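Local coordinates for metallophosphoesterase TT1561-like domain-containing protein (Aquifex aeolicus, PDB 2YVT), which is of unknown function but, as a member of the calcineurin-like metallophosphoesterase superfamily, probably hydrolyses phosphoester bonds with the help of bound metal ions, at residues P213-I217 / L247-H252; P5-I11 / K31-V37. One frame throughout, in Å; residues are numbered along the deposited sequence.

Interaction 1 (P213-I217 / L247-H252); sequences PEVAI and LDLTQH
Val-215 overlaps two leucines at once: its CG1 lies 3.9 Å from Leu-247 CD2, and its CG2 lies 4.1 Å from Leu-249 CD2. Its chi1 is t, while both leucines have chi1 m but differ in chi2, p in Leu-247 and t in Leu-249. Two residues further along the strand, Ile-217 (m, t) brings CD1 to 4.3 Å from the same Leu-247 CD2; Ala-216, between them, points away. The backbones stay apart, with Val-215 CA 8.6 Å from Leu-249 CA as the nearest pair, and no hydrogen bond crosses. This is face-to-face packing of two beta-sheets, as in the central sandwich of calcineurin-like phosphoesterases: strand 215-218 belongs to one sheet and strand 243-248 to the other, and Val-8 of the latter sheet touches both leucines. Strand 243-248 ends in an Asx turn, Asp-248 OD1 accepting from Thr-250 N at 2.9 Å and weakly from Gln-251 N at 3.3 Å. His-252, at phi/psi 55/44, then reaches extended Glu-214 (t, t): at the ring edge, Glu-214 OE2 is 2.6 Å from His-252 CE1 and 2.8 Å from His-252 NE2, but the angle is too poor for a hydrogen bond; Arg-175 is this carboxylate's salt-bridge partner.

Interaction 2 (P5-I11 / K31-V37); sequences PRKVLAI and KQPDILV
This is a parallel pairing of neighbouring strands inside a mixed sheet, joining the start of strand 7-12 to the start of strand 35-39. The axes of 7-11 and 35-37 approach to 4.7 Å at 21°, and the register sets Val-8 against Ile-35, Leu-9 against Leu-36 and Ala-10 against Val-37, with CA-CA distances of 5.0, 4.9 and 4.5 Å. Hydrogen bonds alternate as parallel strands require: Ile-35 N to Lys-7 O (3.1 Å), Leu-9 N to Ile-35 O (3.0 Å), Val-37 N to Leu-9 O (2.8 Å) and Ile-11 N to Val-37 O (2.9 Å). Helix 21-31 connects the two strands, making a beta-alpha-beta unit; it ends at Lys-31, Gln-32 turns at positive phi (52/59), Pro-33 (-67/152) is extended, Asp-34 turns the chain at -81/-34, and the strand begins at Ile-35. Leu-9 (t, t) points to the helix side, where it packs on Leu-24, Val-27 and Ile-28; its CB is 3.9 Å from Pro-33 CB and its CD2 3.8 Å from Leu-36 CD1. On the other face Val-8 (t) sets CG2 3.5 Å from Ile-35 CG1 and CG1 3.8 Å from Val-37 CG2, while Ala-10 CB lies 4.0 Å from Val-37 CB. Before strand 35-39 begins, Asp-34 (chi1 m) pairs with Lys-7 through both backbone and side chain: Asp-34 N donates to Lys-7 O at 2.8 Å, and Lys-7 N donates to Asp-34 OD2 at 2.8 Å and 173°.

In the fold
Interaction 2 (5-11 with 31-37) closes before interaction 1 (213-217 with 247-252) opens, and their centres lie about 11 Å apart on the same side of the chain's centre. Strand 7-12 is the neighbour of both 35-39 and, antiparallel, 243-248, so the two contacts share one sheet: interaction 2 pairs strands within it, whereas interaction 1 joins it to the sheet holding 215-218. They meet directly, with Leu-247 O 2.7 Å from Val-8 N and Leu-249 N 2.9 Å from Arg-6 O, both probable hydrogen bonds. The N-terminal beta-alpha-beta unit is thereby tied to a late strand, consistent with the two-sheet core of calcineurin-like phosphoesterases.

Interaction 1 (P213-I217 / L247-H252)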
ATOM      1  N   PRO A 213       6.561 -13.833  -6.545  1.00 14.44           N
ATOM      2  CA  PRO A 213       6.034 -12.874  -7.507  1.00 14.14           C
ATOM      3  C   PRO A 213       7.150 -12.277  -8.356  1.00 13.30           C
ATOM      4  O   PRO A 213       8.314 -12.279  -7.951  1.00 13.93           O
ATOM      5  CB  PRO A 213       5.415 -11.786  -6.623  1.00 14.53           C
ATOM      6  CG  PRO A 213       6.142 -11.878  -5.328  1.00 13.98           C
ATOM      7  CD  PRO A 213       6.570 -13.304  -5.166  1.00 13.82           C
ATOM      8  N   GLU A 214       6.798 -11.772  -9.532  1.00 12.60           N
ATOM      9  CA  GLU A 214       7.794 -11.111 -10.383  1.00 13.47           C
ATOM     10  C   GLU A 214       8.260  -9.798  -9.761  1.00 13.57           C
ATOM     11  O   GLU A 214       9.450  -9.485  -9.758  1.00 15.73           O
ATOM     12  CB  GLU A 214       7.206 -10.830 -11.756  1.00 14.57           C
ATOM     13  CG  GLU A 214       8.240 -10.408 -12.782  1.00 16.28           C
ATOM     14  CD  GLU A 214       7.634 -10.182 -14.145  1.00 17.60           C
ATOM     15  OE1 GLU A 214       6.736 -10.953 -14.530  1.00 16.95           O
ATOM     16  OE2 GLU A 214       8.046  -9.229 -14.828  1.00 19.14           O
ATOM     17  N   VAL A 215       7.301  -9.038  -9.242  1.00 13.27           N
ATOM     18  CA  VAL A 215       7.558  -7.711  -8.688  1.00 13.40           C
ATOM     19  C   VAL A 215       6.746  -7.559  -7.407  1.00 12.59           C
ATOM     20  O   VAL A 215       5.613  -8.051  -7.305  1.00 13.58           O
ATOM     21  CB  VAL A 215       7.156  -6.590  -9.687  1.00 14.05           C
ATOM     22  CG1 VAL A 215       7.361  -5.194  -9.086  1.00 15.86           C
ATOM     23  CG2 VAL A 215       7.926  -6.727 -11.002  1.00 16.40           C
ATOM     24  N   ALA A 216       7.344  -6.907  -6.420  1.00 10.90           N
ATOM     25  CA  ALA A 216       6.616  -6.503  -5.226  1.00 10.52           C
ATOM     26  C   ALA A 216       6.800  -5.004  -5.020  1.00 10.61           C
ATOM     27  O   ALA A 216       7.925  -4.509  -5.023  1.00 11.64           O
ATOM     28  CB  ALA A 216       7.091  -7.288  -4.003  1.00 11.08           C
ATOM     29  N   ILE A 217       5.689  -4.291  -4.868  1.00  8.37           N
ATOM     30  CA  ILE A 217       5.714  -2.855  -4.586  1.00  8.49           C
ATOM     31  C   ILE A 217       5.327  -2.691  -3.119  1.00  9.17           C
ATOM     32  O   ILE A 217       4.324  -3.235  -2.683  1.00  9.46           O
ATOM     33  CB  ILE A 217       4.745  -2.080  -5.507  1.00  8.00           C
ATOM     34  CG1 ILE A 217       5.149  -2.263  -6.980  1.00 10.55           C
ATOM     35  CG2 ILE A 217       4.703  -0.600  -5.111  1.00  9.95           C
ATOM     36  CD1 ILE A 217       4.099  -1.817  -7.990  1.00 11.46           C
ATOM     37  N   LEU A 247       8.025   2.266 -13.049  1.00 13.89           N
ATOM     38  CA  LEU A 247       8.405   0.920 -13.454  1.00 16.17           C
ATOM     39  C   LEU A 247       7.933   0.670 -14.880  1.00 16.32           C
ATOM     40  O   LEU A 247       6.826   1.043 -15.244  1.00 17.50           O
ATOM     41  CB  LEU A 247       7.782  -0.132 -12.521  1.00 17.63           C
ATOM     42  CG  LEU A 247       7.982  -0.148 -10.995  1.00 18.74           C
ATOM     43  CD1 LEU A 247       7.210   0.948 -10.265  1.00 20.39           C
ATOM     44  CD2 LEU A 247       7.563  -1.502 -10.452  1.00 18.80           C
ATOM     45  N   ASP A 248       8.789   0.053 -15.687  1.00 16.33           N
ATOM     46  CA  ASP A 248       8.367  -0.494 -16.959  1.00 16.45           C
ATOM     47  C   ASP A 248       8.458  -2.015 -16.845  1.00 16.45           C
ATOM     48  O   ASP A 248       9.551  -2.578 -16.811  1.00 16.85           O
ATOM     49  CB  ASP A 248       9.251   0.028 -18.099  1.00 20.36           C
ATOM     50  CG  ASP A 248       8.756  -0.407 -19.465  1.00 23.77           C
ATOM     51  OD1 ASP A 248       8.131  -1.483 -19.553  1.00 24.60           O
ATOM     52  OD2 ASP A 248       8.977   0.334 -20.457  1.00 26.28           O
ATOM     53  N   LEU A 249       7.304  -2.670 -16.761  1.00 15.64           N
ATOM     54  CA  LEU A 249       7.254  -4.115 -16.546  1.00 15.95           C
ATOM     55  C   LEU A 249       7.643  -4.906 -17.783  1.00 16.67           C
ATOM     56  O   LEU A 249       7.984  -6.087 -17.682  1.00 18.07           O
ATOM     57  CB  LEU A 249       5.866  -4.546 -16.071  1.00 17.17           C
ATOM     58  CG  LEU A 249       5.338  -3.877 -14.794  1.00 19.33           C
ATOM     59  CD1 LEU A 249       4.014  -4.510 -14.395  1.00 20.41           C
ATOM     60  CD2 LEU A 249       6.347  -3.961 -13.662  1.00 21.26           C
ATOM     61  N   THR A 250       7.585  -4.264 -18.947  1.00 15.89           N
ATOM     62  CA  THR A 250       7.923  -4.950 -20.192  1.00 17.48           C
ATOM     63  C   THR A 250       9.428  -5.148 -20.311  1.00 18.24           C
ATOM     64  O   THR A 250       9.895  -6.249 -20.621  1.00 18.37           O
ATOM     65  CB  THR A 250       7.368  -4.202 -21.412  1.00 17.62           C
ATOM     66  OG1 THR A 250       5.943  -4.115 -21.285  1.00 18.04           O
ATOM     67  CG2 THR A 250       7.710  -4.944 -22.713  1.00 18.94           C
ATOM     68  N   GLN A 251      10.178  -4.086 -20.033  1.00 19.18           N
ATOM     69  CA  GLN A 251      11.631  -4.139 -20.129  1.00 21.41           C
ATOM     70  C   GLN A 251      12.337  -4.201 -18.783  1.00 22.15           C
ATOM     71  O   GLN A 251      13.565  -4.192 -18.732  1.00 23.23           O
ATOM     72  CB  GLN A 251      12.153  -2.965 -20.953  1.00 22.46           C
ATOM     73  CG  GLN A 251      11.845  -3.103 -22.433  1.00 23.94           C
ATOM     74  CD  GLN A 251      12.775  -2.286 -23.290  1.00 23.65           C
ATOM     75  OE1 GLN A 251      12.599  -1.073 -23.433  1.00 24.97           O
ATOM     76  NE2 GLN A 251      13.778  -2.946 -23.876  1.00 21.48           N
ATOM     77  N   HIS A 252      11.564  -4.291 -17.701  1.00 22.73           N
ATOM     78  CA  HIS A 252      12.110  -4.316 -16.337  1.00 25.70           C
ATOM     79  C   HIS A 252      13.023  -3.120 -16.045  1.00 25.55           C
ATOM     80  O   HIS A 252      14.104  -3.267 -15.465  1.00 27.42           O
ATOM     81  CB  HIS A 252      12.798  -5.653 -16.031  1.00 28.28           C
ATOM     82  CG  HIS A 252      11.850  -6.728 -15.603  1.00 31.16           C
ATOM     83  ND1 HIS A 252      11.013  -7.374 -16.487  1.00 32.15           N
ATOM     84  CD2 HIS A 252      11.594  -7.262 -14.385  1.00 32.26           C
ATOM     85  CE1 HIS A 252      10.290  -8.265 -15.834  0.50 32.61           C
ATOM     86  NE2 HIS A 252      10.616  -8.211 -14.555  1.00 32.52           N
TER

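Interaction 2 (P5-I11 / K31-V37)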
ATOM      1  N   PRO A   5       5.096  -1.114 -23.885  1.00 29.60           N
ATOM      2  CA  PRO A   5       5.461  -0.941 -22.477  1.00 27.60           C
ATOM      3  C   PRO A   5       4.245  -1.041 -21.557  1.00 25.57           C
ATOM      4  O   PRO A   5       3.101  -0.807 -21.981  1.00 26.10           O
ATOM      5  CB  PRO A   5       6.090   0.457 -22.428  1.00 28.44           C
ATOM      6  CG  PRO A   5       5.548   1.172 -23.611  1.00 29.40           C
ATOM      7  CD  PRO A   5       5.183   0.144 -24.649  1.00 29.57           C
ATOM      8  N   ARG A   6       4.509  -1.437 -20.319  1.00 22.49           N
ATOM      9  CA  ARG A   6       3.486  -1.536 -19.286  1.00 19.71           C
ATOM     10  C   ARG A   6       4.041  -0.760 -18.105  1.00 17.61           C
ATOM     11  O   ARG A   6       4.824  -1.284 -17.307  1.00 17.39           O
ATOM     12  CB  ARG A   6       3.233  -2.999 -18.925  1.00 21.28           C
ATOM     13  CG  ARG A   6       2.645  -3.850 -20.062  1.00 23.47           C
ATOM     14  CD  ARG A   6       1.214  -3.437 -20.399  1.00 26.01           C
ATOM     15  NE  ARG A   6       0.606  -4.278 -21.431  1.00 28.34           N
ATOM     16  CZ  ARG A   6       0.570  -3.982 -22.730  1.00 29.89           C
ATOM     17  NH1 ARG A   6       1.121  -2.861 -23.188  1.00 30.43           N
ATOM     18  NH2 ARG A   6      -0.016  -4.818 -23.578  1.00 31.09           N
ATOM     19  N   LYS A   7       3.652   0.505 -18.024  1.00 15.65           N
ATOM     20  CA  LYS A   7       4.308   1.458 -17.142  1.00 15.94           C
ATOM     21  C   LYS A   7       3.511   1.655 -15.859  1.00 13.78           C
ATOM     22  O   LYS A   7       2.293   1.812 -15.893  1.00 13.62           O
ATOM     23  CB  LYS A   7       4.520   2.793 -17.857  1.00 18.89           C
ATOM     24  CG  LYS A   7       5.494   2.724 -19.041  1.00 18.92           C
ATOM     25  CD  LYS A   7       5.669   4.092 -19.702  1.00 20.68           C
ATOM     26  CE  LYS A   7       6.422   4.004 -21.038  1.00 22.50           C
ATOM     27  NZ  LYS A   7       7.884   3.721 -20.892  1.00 26.70           N
ATOM     28  N   VAL A   8       4.219   1.653 -14.733  1.00 11.73           N
ATOM     29  CA  VAL A   8       3.590   1.782 -13.418  1.00 10.44           C
ATOM     30  C   VAL A   8       4.208   2.958 -12.678  1.00 10.64           C
ATOM     31  O   VAL A   8       5.433   3.045 -12.566  1.00 10.95           O
ATOM     32  CB  VAL A   8       3.800   0.495 -12.554  1.00 10.19           C
ATOM     33  CG1 VAL A   8       3.097   0.625 -11.204  1.00 11.57           C
ATOM     34  CG2 VAL A   8       3.316  -0.752 -13.295  1.00 11.87           C
ATOM     35  N   LEU A   9       3.368   3.875 -12.205  1.00 10.64           N
ATOM     36  CA  LEU A   9       3.819   4.940 -11.300  1.00 10.57           C
ATOM     37  C   LEU A   9       3.343   4.550  -9.909  1.00 10.18           C
ATOM     38  O   LEU A   9       2.147   4.352  -9.709  1.00  9.61           O
ATOM     39  CB  LEU A   9       3.228   6.300 -11.702  1.00 12.61           C
ATOM     40  CG  LEU A   9       3.762   7.595 -11.048  1.00 14.76           C
ATOM     41  CD1 LEU A   9       3.130   8.798 -11.752  1.00 17.04           C
ATOM     42  CD2 LEU A   9       3.525   7.706  -9.550  1.00 18.53           C
ATOM     43  N   ALA A  10       4.267   4.448  -8.955  1.00  8.92           N
ATOM     44  CA  ALA A  10       3.906   4.061  -7.583  1.00  8.20           C
ATOM     45  C   ALA A  10       4.337   5.101  -6.566  1.00  8.98           C
ATOM     46  O   ALA A  10       5.435   5.651  -6.656  1.00  9.13           O
ATOM     47  CB  ALA A  10       4.511   2.698  -7.232  1.00  8.81           C
ATOM     48  N   ILE A  11       3.457   5.357  -5.600  1.00  7.32           N
ATOM     49  CA  ILE A  11       3.787   6.164  -4.424  1.00  8.27           C
ATOM     50  C   ILE A  11       3.413   5.401  -3.152  1.00  8.44           C
ATOM     51  O   ILE A  11       2.654   4.423  -3.196  1.00  7.98           O
ATOM     52  CB  ILE A  11       3.076   7.551  -4.435  1.00  8.67           C
ATOM     53  CG1 ILE A  11       1.549   7.398  -4.298  1.00  9.24           C
ATOM     54  CG2 ILE A  11       3.474   8.341  -5.680  1.00  9.83           C
ATOM     55  CD1 ILE A  11       0.821   8.729  -4.076  1.00  9.58           C
ATOM     56  N   LYS A  31       4.780  11.424 -18.133  1.00 24.10           N
ATOM     57  CA  LYS A  31       5.287  10.055 -18.245  1.00 23.29           C
ATOM     58  C   LYS A  31       4.253   9.011 -18.679  1.00 21.63           C
ATOM     59  O   LYS A  31       4.616   7.891 -19.040  1.00 20.46           O
ATOM     60  CB  LYS A  31       5.983   9.638 -16.949  1.00 25.33           C
ATOM     61  CG  LYS A  31       7.205  10.502 -16.606  1.00 24.41           C
ATOM     62  CD  LYS A  31       8.040   9.902 -15.479  1.00 26.82           C
ATOM     63  CE  LYS A  31       9.211  10.812 -15.091  1.00 26.34           C
ATOM     64  NZ  LYS A  31      10.273  10.881 -16.146  1.00 30.21           N
ATOM     65  N   GLN A  32       2.975   9.384 -18.628  1.00 19.52           N
ATOM     66  CA  GLN A  32       1.877   8.561 -19.158  1.00 19.89           C
ATOM     67  C   GLN A  32       1.886   7.115 -18.637  1.00 17.95           C
ATOM     68  O   GLN A  32       1.954   6.167 -19.427  1.00 18.04           O
ATOM     69  CB  GLN A  32       1.899   8.570 -20.698  1.00 23.15           C
ATOM     70  CG  GLN A  32       1.971   9.957 -21.321  1.00 27.19           C
ATOM     71  CD  GLN A  32       0.613  10.583 -21.507  1.00 30.45           C
ATOM     72  OE1 GLN A  32       0.245  11.514 -20.790  1.00 33.01           O
ATOM     73  NE2 GLN A  32      -0.148  10.077 -22.477  1.00 32.30           N
ATOM     74  N   PRO A  33       1.812   6.932 -17.302  1.00 15.59           N
ATOM     75  CA  PRO A  33       1.784   5.561 -16.781  1.00 14.54           C
ATOM     76  C   PRO A  33       0.501   4.856 -17.192  1.00 13.27           C
ATOM     77  O   PRO A  33      -0.525   5.509 -17.385  1.00 14.62           O
ATOM     78  CB  PRO A  33       1.781   5.768 -15.263  1.00 14.76           C
ATOM     79  CG  PRO A  33       1.169   7.127 -15.065  1.00 14.94           C
ATOM     80  CD  PRO A  33       1.705   7.931 -16.222  1.00 15.98           C
ATOM     81  N   ASP A  34       0.563   3.536 -17.317  1.00 12.43           N
ATOM     82  CA  ASP A  34      -0.616   2.726 -17.580  1.00 12.53           C
ATOM     83  C   ASP A  34      -1.405   2.461 -16.308  1.00 12.48           C
ATOM     84  O   ASP A  34      -2.632   2.366 -16.344  1.00 13.66           O
ATOM     85  CB  ASP A  34      -0.211   1.424 -18.257  1.00 15.27           C
ATOM     86  CG  ASP A  34       0.397   1.666 -19.612  1.00 16.71           C
ATOM     87  OD1 ASP A  34      -0.342   2.103 -20.524  1.00 19.31           O
ATOM     88  OD2 ASP A  34       1.617   1.469 -19.750  1.00 17.85           O
ATOM     89  N   ILE A  35      -0.690   2.330 -15.191  1.00 11.18           N
ATOM     90  CA  ILE A  35      -1.336   2.211 -13.881  1.00 12.52           C
ATOM     91  C   ILE A  35      -0.661   3.084 -12.835  1.00 11.26           C
ATOM     92  O   ILE A  35       0.541   3.336 -12.907  1.00 10.11           O
ATOM     93  CB  ILE A  35      -1.452   0.754 -13.365  1.00 15.34           C
ATOM     94  CG1 ILE A  35      -0.088   0.083 -13.230  1.00 16.76           C
ATOM     95  CG2 ILE A  35      -2.405  -0.072 -14.236  1.00 16.72           C
ATOM     96  CD1 ILE A  35      -0.152  -1.245 -12.445  1.00 16.91           C
ATOM     97  N   LEU A  36      -1.477   3.569 -11.904  1.00  9.93           N
ATOM     98  CA  LEU A  36      -1.018   4.274 -10.723  1.00  9.60           C
ATOM     99  C   LEU A  36      -1.233   3.360  -9.528  1.00  9.90           C
ATOM    100  O   LEU A  36      -2.323   2.801  -9.353  1.00 10.01           O
ATOM    101  CB  LEU A  36      -1.812   5.575 -10.540  1.00  9.71           C
ATOM    102  CG  LEU A  36      -1.624   6.351  -9.235  1.00  9.83           C
ATOM    103  CD1 LEU A  36      -0.191   6.876  -9.083  1.00 10.97           C
ATOM    104  CD2 LEU A  36      -2.621   7.493  -9.184  1.00 10.96           C
ATOM    105  N   VAL A  37      -0.192   3.186  -8.722  1.00  8.40           N
ATOM    106  CA  VAL A  37      -0.301   2.409  -7.490  1.00  8.49           C
ATOM    107  C   VAL A  37      -0.110   3.346  -6.311  1.00  8.35           C
ATOM    108  O   VAL A  37       0.906   4.037  -6.221  1.00  9.08           O
ATOM    109  CB  VAL A  37       0.743   1.260  -7.439  1.00  8.05           C
ATOM    110  CG1 VAL A  37       0.774   0.611  -6.056  1.00  9.32           C
ATOM    111  CG2 VAL A  37       0.427   0.215  -8.497  1.00  8.54           C
TER